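Local coordinates for protein phosphoserine aminotransferase (Bacillus alcalophilus, PDB 1W23) that catalyses the reversible, pyridoxal 5'-phosphate-dependent transamination that makes phosphoserine from 3-phosphohydroxypyruvate in serine biosynthesis, at residues Lys90-Asn95 with Asn141-His146; Asn282-Gly287 with Phe301-Glu306. One frame throughout, in Å; residues are numbered along the deposited sequence.

Interaction 1 (Lys90-Asn95 with Asn141-His146); sequences KGTIGN and NDAYLH
Gly91 offers its carbonyl O to the side-chain amide of Asn141. Asn141 ND2 lies 3.0 Å from Gly91 O, and the bond is almost straight at 175°. Asn141 CG sits in the crowded position between N and the carbonyl carbon, which turns the amide toward Gly91 O. Ile93 starts the pairing of strands 93-98 and 142-148, parallel neighbours in the mixed seven-stranded sheet; the second runs on toward the pyridoxal phosphate site. Ile93 N reaches Asn141 O at 2.9 Å, and Ile93 O takes Ala143 N at 2.7 Å. Its CD1 lies against the Asn141 amide. Gly94 CA sits over one face of the Tyr144 ring, a CH-pi contact 4.1 Å from the centroid. Tyr144 OH, at the tip of the same ring, bonds to Tyr96 OH. Asn95 N bonds to Tyr144 O at 3.2 Å, and Asn95 O receives His146 N at 2.8 Å. Asn95 CG is anti to its N (chi1 -160°). This brings Asn95 ND2 to Asp142 OD2 at 2.9 Å, from above the carboxylate plane. Gln137 O and His117 also hold the Asn95 amide, and His166 and Asn139 the Asp142 carboxylate. The donors around this buried carboxylate probably favour its charged form.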
loop_
_atom_site.group_PDB
_atom_site.type_symbol
_atom_site.label_atom_id
_atom_site.label_comp_id
_atom_site.label_asym_id
_atom_site.label_seq_id
_atom_site.Cartn_x
_atom_site.Cartn_y
_atom_site.Cartn_z
ATOM N N LYS A 90 19.473 22.554 0.176
ATOM C CA LYS A 90 20.668 23.101 -0.423
ATOM C C LYS A 90 21.687 23.498 0.634
ATOM O O LYS A 90 21.380 24.158 1.647
ATOM C CB LYS A 90 20.294 24.361 -1.206
ATOM C CG LYS A 90 21.414 24.959 -2.001
ATOM C CD LYS A 90 20.852 26.091 -2.887
ATOM C CE LYS A 90 22.030 26.832 -3.486
ATOM N NZ LYS A 90 21.577 27.903 -4.416
ATOM N N GLY A 91 22.925 23.078 0.377
ATOM C CA GLY A 91 23.956 23.429 1.342
ATOM C C GLY A 91 24.170 22.405 2.431
ATOM O O GLY A 91 25.121 22.575 3.190
ATOM N N THR A 92 23.351 21.348 2.520
ATOM C CA THR A 92 23.473 20.322 3.552
ATOM C C THR A 92 23.831 18.997 2.919
ATOM O O THR A 92 23.771 18.821 1.705
ATOM C CB THR A 92 22.194 20.210 4.438
ATOM O OG1 THR A 92 21.132 19.668 3.663
ATOM C CG2 THR A 92 21.757 21.554 4.992
ATOM N N ILE A 93 24.168 18.029 3.787
ATOM C CA ILE A 93 24.681 16.718 3.336
ATOM C C ILE A 93 23.854 15.605 3.936
ATOM O O ILE A 93 23.593 15.587 5.131
ATOM C CB ILE A 93 26.153 16.575 3.787
ATOM C CG1 ILE A 93 27.041 17.652 3.125
ATOM C CG2 ILE A 93 26.680 15.183 3.535
ATOM C CD1 ILE A 93 28.489 17.683 3.678
ATOM N N GLY A 94 23.480 14.637 3.087
ATOM C CA GLY A 94 22.866 13.400 3.606
ATOM C C GLY A 94 23.980 12.419 3.922
ATOM O O GLY A 94 24.657 11.906 3.022
ATOM N N ASN A 95 24.246 12.214 5.210
ATOM C CA ASN A 95 25.395 11.427 5.667
ATOM C C ASN A 95 24.935 10.025 6.050
ATOM O O ASN A 95 23.983 9.907 6.832
ATOM C CB ASN A 95 26.048 12.146 6.862
ATOM C CG ASN A 95 27.477 11.720 7.114
ATOM O OD1 ASN A 95 28.021 10.875 6.379
ATOM N ND2 ASN A 95 28.123 12.322 8.137
ATOM N N ASN A 141 27.499 20.530 8.430
ATOM C CA ASN A 141 26.320 20.802 7.616
ATOM C C ASN A 141 25.590 19.520 7.245
ATOM O O ASN A 141 24.835 19.504 6.244
ATOM C CB ASN A 141 26.696 21.625 6.379
ATOM C CG ASN A 141 27.690 20.944 5.445
ATOM O OD1 ASN A 141 28.659 20.330 5.936
ATOM N ND2 ASN A 141 27.533 21.062 4.133
ATOM N N ASP A 142 25.763 18.426 7.991
ATOM C CA ASP A 142 24.896 17.260 7.811
ATOM C C ASP A 142 23.441 17.646 8.003
ATOM O O ASP A 142 23.046 18.259 9.010
ATOM C CB ASP A 142 25.248 16.141 8.791
ATOM C CG ASP A 142 26.518 15.400 8.476
ATOM O OD1 ASP A 142 26.992 15.398 7.309
ATOM O OD2 ASP A 142 27.057 14.748 9.418
ATOM N N ALA A 143 22.590 17.232 7.054
ATOM C CA ALA A 143 21.131 17.328 7.225
ATOM C C ALA A 143 20.643 16.261 8.214
ATOM O O ALA A 143 19.635 16.439 8.934
ATOM C CB ALA A 143 20.430 17.158 5.888
ATOM N N TYR A 144 21.313 15.127 8.262
ATOM C CA TYR A 144 20.977 13.963 9.075
ATOM C C TYR A 144 22.108 12.995 8.955
ATOM O O TYR A 144 22.949 13.074 8.057
ATOM C CB TYR A 144 19.664 13.354 8.590
ATOM C CG TYR A 144 19.577 12.941 7.152
ATOM C CD1 TYR A 144 18.924 13.792 6.241
ATOM C CD2 TYR A 144 20.128 11.764 6.670
ATOM C CE1 TYR A 144 18.835 13.461 4.901
ATOM C CE2 TYR A 144 20.055 11.442 5.339
ATOM C CZ TYR A 144 19.404 12.262 4.455
ATOM O OH TYR A 144 19.298 11.964 3.114
ATOM N N LEU A 145 22.103 12.000 9.864
ATOM C CA LEU A 145 22.952 10.815 9.792
ATOM C C LEU A 145 22.029 9.614 9.709
ATOM O O LEU A 145 21.190 9.456 10.614
ATOM C CB LEU A 145 23.849 10.684 11.022
ATOM C CG LEU A 145 24.804 9.478 10.988
ATOM C CD1 LEU A 145 25.833 9.641 9.889
ATOM C CD2 LEU A 145 25.425 9.291 12.353
ATOM N N HIS A 146 22.142 8.832 8.642
ATOM C CA HIS A 146 21.244 7.692 8.386
ATOM C C HIS A 146 21.960 6.395 8.632
ATOM O O HIS A 146 23.074 6.187 8.125
ATOM C CB HIS A 146 20.745 7.777 6.932
ATOM C CG HIS A 146 19.778 6.680 6.569
ATOM N ND1 HIS A 146 20.174 5.354 6.289
ATOM C CD2 HIS A 146 18.440 6.726 6.380
ATOM C CE1 HIS A 146 19.066 4.664 5.956
ATOM N NE2 HIS A 146 18.003 5.478 6.030
#

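Interaction 2 (Asn282-Gly287 with Phe301-Glu306); sequences NGFYVG and FNLRNE
The two backbones run antiparallel and meet as a short ladder. Val286 and Asn302 form a hydrogen-bonded pair: Val286 N lies 2.9 Å from Asn302 O, nearly along the C=O axis, and Asn302 N returns the bond to Val286 O. A water at this pair links Val286 O to Asn302 ND2. Gly287 and Phe301 follow as a non-hydrogen-bonded pair. Next to the ladder, on the Phe284 side, another water donates to Phe284 O and accepts from Arg304 N, at 2.8 Å each. Its oxygen also stands over the centre of the Phe284 ring.

Leu303 packs alongside Phe284 and Tyr285, pointing the same way. Its CD2 meets Phe284 CE2 at 3.6 Å, and its CD1 lies at the edge of the Tyr285 ring. Phe284 CD2 covers a face of the Tyr285 ring. The Phe301 ring stands at 89° to that ring. Phe356 of helix 343-359 packs on Phe284, Tyr285 and Leu303. Arg304 is extended from CG to NE and lays its guanidinium over Gly283 O. Arg304 NH2 bonds to Asn282 O at 2.9 Å, in the carbonyl plane and on a lone pair. Asn282, with positive phi, follows helix 259-279. Asn305 N-caps helix 306-318. The contact is the base of a beta hairpin, joining an outer strand to the middle one of a three-stranded antiparallel sheet.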
loop_
_atom_site.group_PDB
_atom_site.type_symbol
_atom_site.label_atom_id
_atom_site.label_comp_id
_atom_site.label_asym_id
_atom_site.label_seq_id
_atom_site.Cartn_x
_atom_site.Cartn_y
_atom_site.Cartn_z
ATOM N N ASN A 282 32.054 -27.206 14.199
ATOM C CA ASN A 282 33.480 -27.324 13.812
ATOM C C ASN A 282 33.711 -26.861 12.397
ATOM O O ASN A 282 34.470 -27.484 11.634
ATOM C CB ASN A 282 34.058 -28.718 14.036
ATOM C CG ASN A 282 35.549 -28.672 14.122
ATOM O OD1 ASN A 282 36.110 -27.731 14.705
ATOM N ND2 ASN A 282 36.263 -29.653 13.529
ATOM N N GLY A 283 33.085 -25.730 12.030
ATOM C CA GLY A 283 33.327 -25.135 10.722
ATOM C C GLY A 283 32.482 -25.709 9.606
ATOM O O GLY A 283 32.603 -25.260 8.446
ATOM N N PHE A 284 31.632 -26.701 9.852
ATOM C CA PHE A 284 30.757 -27.211 8.794
ATOM C C PHE A 284 29.789 -26.129 8.325
ATOM O O PHE A 284 29.480 -26.053 7.118
ATOM C CB PHE A 284 30.062 -28.461 9.302
ATOM C CG PHE A 284 29.251 -29.178 8.214
ATOM C CD1 PHE A 284 29.827 -30.218 7.476
ATOM C CD2 PHE A 284 27.943 -28.801 7.963
ATOM C CE1 PHE A 284 29.091 -30.861 6.492
ATOM C CE2 PHE A 284 27.226 -29.445 6.973
ATOM C CZ PHE A 284 27.778 -30.476 6.250
ATOM N N TYR A 285 29.269 -25.328 9.254
ATOM C CA TYR A 285 28.507 -24.118 8.980
ATOM C C TYR A 285 29.352 -22.938 9.417
ATOM O O TYR A 285 29.917 -22.989 10.539
ATOM C CB TYR A 285 27.155 -24.085 9.737
ATOM C CG TYR A 285 26.300 -25.285 9.427
ATOM C CD1 TYR A 285 26.150 -26.315 10.333
ATOM C CD2 TYR A 285 25.650 -25.434 8.218
ATOM C CE1 TYR A 285 25.363 -27.442 10.078
ATOM C CE2 TYR A 285 24.881 -26.542 7.921
ATOM C CZ TYR A 285 24.742 -27.566 8.853
ATOM O OH TYR A 285 24.003 -28.668 8.511
ATOM N N VAL A 286 29.431 -21.878 8.646
ATOM C CA VAL A 286 30.200 -20.689 8.922
ATOM C C VAL A 286 29.283 -19.477 8.812
ATOM O O VAL A 286 28.705 -19.186 7.737
ATOM C CB VAL A 286 31.392 -20.516 7.988
ATOM C CG1 VAL A 286 32.132 -19.236 8.271
ATOM C CG2 VAL A 286 32.305 -21.728 8.082
ATOM N N GLY A 287 29.113 -18.753 9.938
ATOM C CA GLY A 287 28.301 -17.532 9.884
ATOM C C GLY A 287 29.033 -16.442 9.128
ATOM O O GLY A 287 30.268 -16.288 9.227
ATOM N N PHE A 301 24.581 -17.712 6.842
ATOM C CA PHE A 301 25.660 -18.684 6.970
ATOM C C PHE A 301 25.833 -19.421 5.632
ATOM O O PHE A 301 24.969 -19.429 4.776
ATOM C CB PHE A 301 25.439 -19.682 8.092
ATOM C CG PHE A 301 24.176 -20.515 8.000
ATOM C CD1 PHE A 301 24.246 -21.812 7.468
ATOM C CD2 PHE A 301 22.946 -20.057 8.410
ATOM C CE1 PHE A 301 23.118 -22.616 7.365
ATOM C CE2 PHE A 301 21.822 -20.891 8.339
ATOM C CZ PHE A 301 21.930 -22.157 7.819
ATOM N N ASN A 302 27.008 -20.053 5.519
ATOM C CA ASN A 302 27.364 -20.900 4.370
ATOM C C ASN A 302 27.902 -22.227 4.889
ATOM O O ASN A 302 28.468 -22.289 5.980
ATOM C CB ASN A 302 28.462 -20.240 3.492
ATOM C CG ASN A 302 27.956 -19.143 2.628
ATOM O OD1 ASN A 302 27.535 -19.433 1.481
ATOM N ND2 ASN A 302 27.967 -17.902 3.109
ATOM N N LEU A 303 27.834 -23.248 4.057
ATOM C CA LEU A 303 28.552 -24.500 4.235
ATOM C C LEU A 303 29.921 -24.347 3.582
ATOM O O LEU A 303 30.287 -23.276 3.094
ATOM C CB LEU A 303 27.709 -25.672 3.716
ATOM C CG LEU A 303 26.520 -26.071 4.605
ATOM C CD1 LEU A 303 25.359 -25.075 4.567
ATOM C CD2 LEU A 303 26.035 -27.471 4.212
ATOM N N ARG A 304 30.754 -25.412 3.557
ATOM C CA ARG A 304 32.128 -25.246 3.080
ATOM C C ARG A 304 32.268 -25.032 1.578
ATOM O O ARG A 304 33.329 -24.579 1.109
ATOM C CB ARG A 304 32.987 -26.466 3.474
ATOM C CG ARG A 304 33.443 -26.453 4.926
ATOM C CD ARG A 304 34.556 -27.486 5.192
ATOM N NE ARG A 304 35.128 -27.263 6.528
ATOM C CZ ARG A 304 34.667 -27.863 7.646
ATOM N NH1 ARG A 304 33.690 -28.776 7.590
ATOM N NH2 ARG A 304 35.235 -27.502 8.793
ATOM N N ASN A 305 31.311 -25.371 0.742
ATOM C CA ASN A 305 31.341 -25.124 -0.688
ATOM C C ASN A 305 29.925 -24.997 -1.198
ATOM O O ASN A 305 28.937 -25.237 -0.483
ATOM C CB ASN A 305 32.184 -26.203 -1.368
ATOM C CG ASN A 305 31.641 -27.610 -1.181
ATOM O OD1 ASN A 305 30.491 -27.836 -1.532
ATOM N ND2 ASN A 305 32.449 -28.507 -0.632
ATOM N N GLU A 306 29.781 -24.577 -2.430
ATOM C CA GLU A 306 28.505 -24.252 -3.012
ATOM C C GLU A 306 27.725 -25.536 -3.249
ATOM O O GLU A 306 26.477 -25.542 -3.145
ATOM C CB GLU A 306 28.675 -23.452 -4.327
ATOM C CG GLU A 306 27.369 -23.099 -4.983
ATOM C CD GLU A 306 26.464 -22.280 -4.112
ATOM O OE1 GLU A 306 26.876 -21.655 -3.117
ATOM O OE2 GLU A 306 25.269 -22.302 -4.508
HETATM O O HOH W 1 30.122 -27.754 5.044
HETATM O O HOH W 2 29.533 -17.444 5.604
#

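Interaction 1 and interaction 2 belong to different sheets of one chain. Their centres are 40 Å apart, and their nearest atoms are about 23 Å apart, so they do not touch. Along the sequence, interaction 1 is complete before interaction 2 begins. Interaction 1 lies in the mixed seven-stranded sheet beside the cofactor. The His146 side chain is about 4 Å from that of Asp172, a pyridoxal phosphate-binding residue, and about 8 Å from the bound cofactor. Interaction 2 lies away from the cofactor site, in the small antiparallel sheet formed later in the chain. One contact thus pairs parallel strands near the active site, and the other closes a distant hairpin.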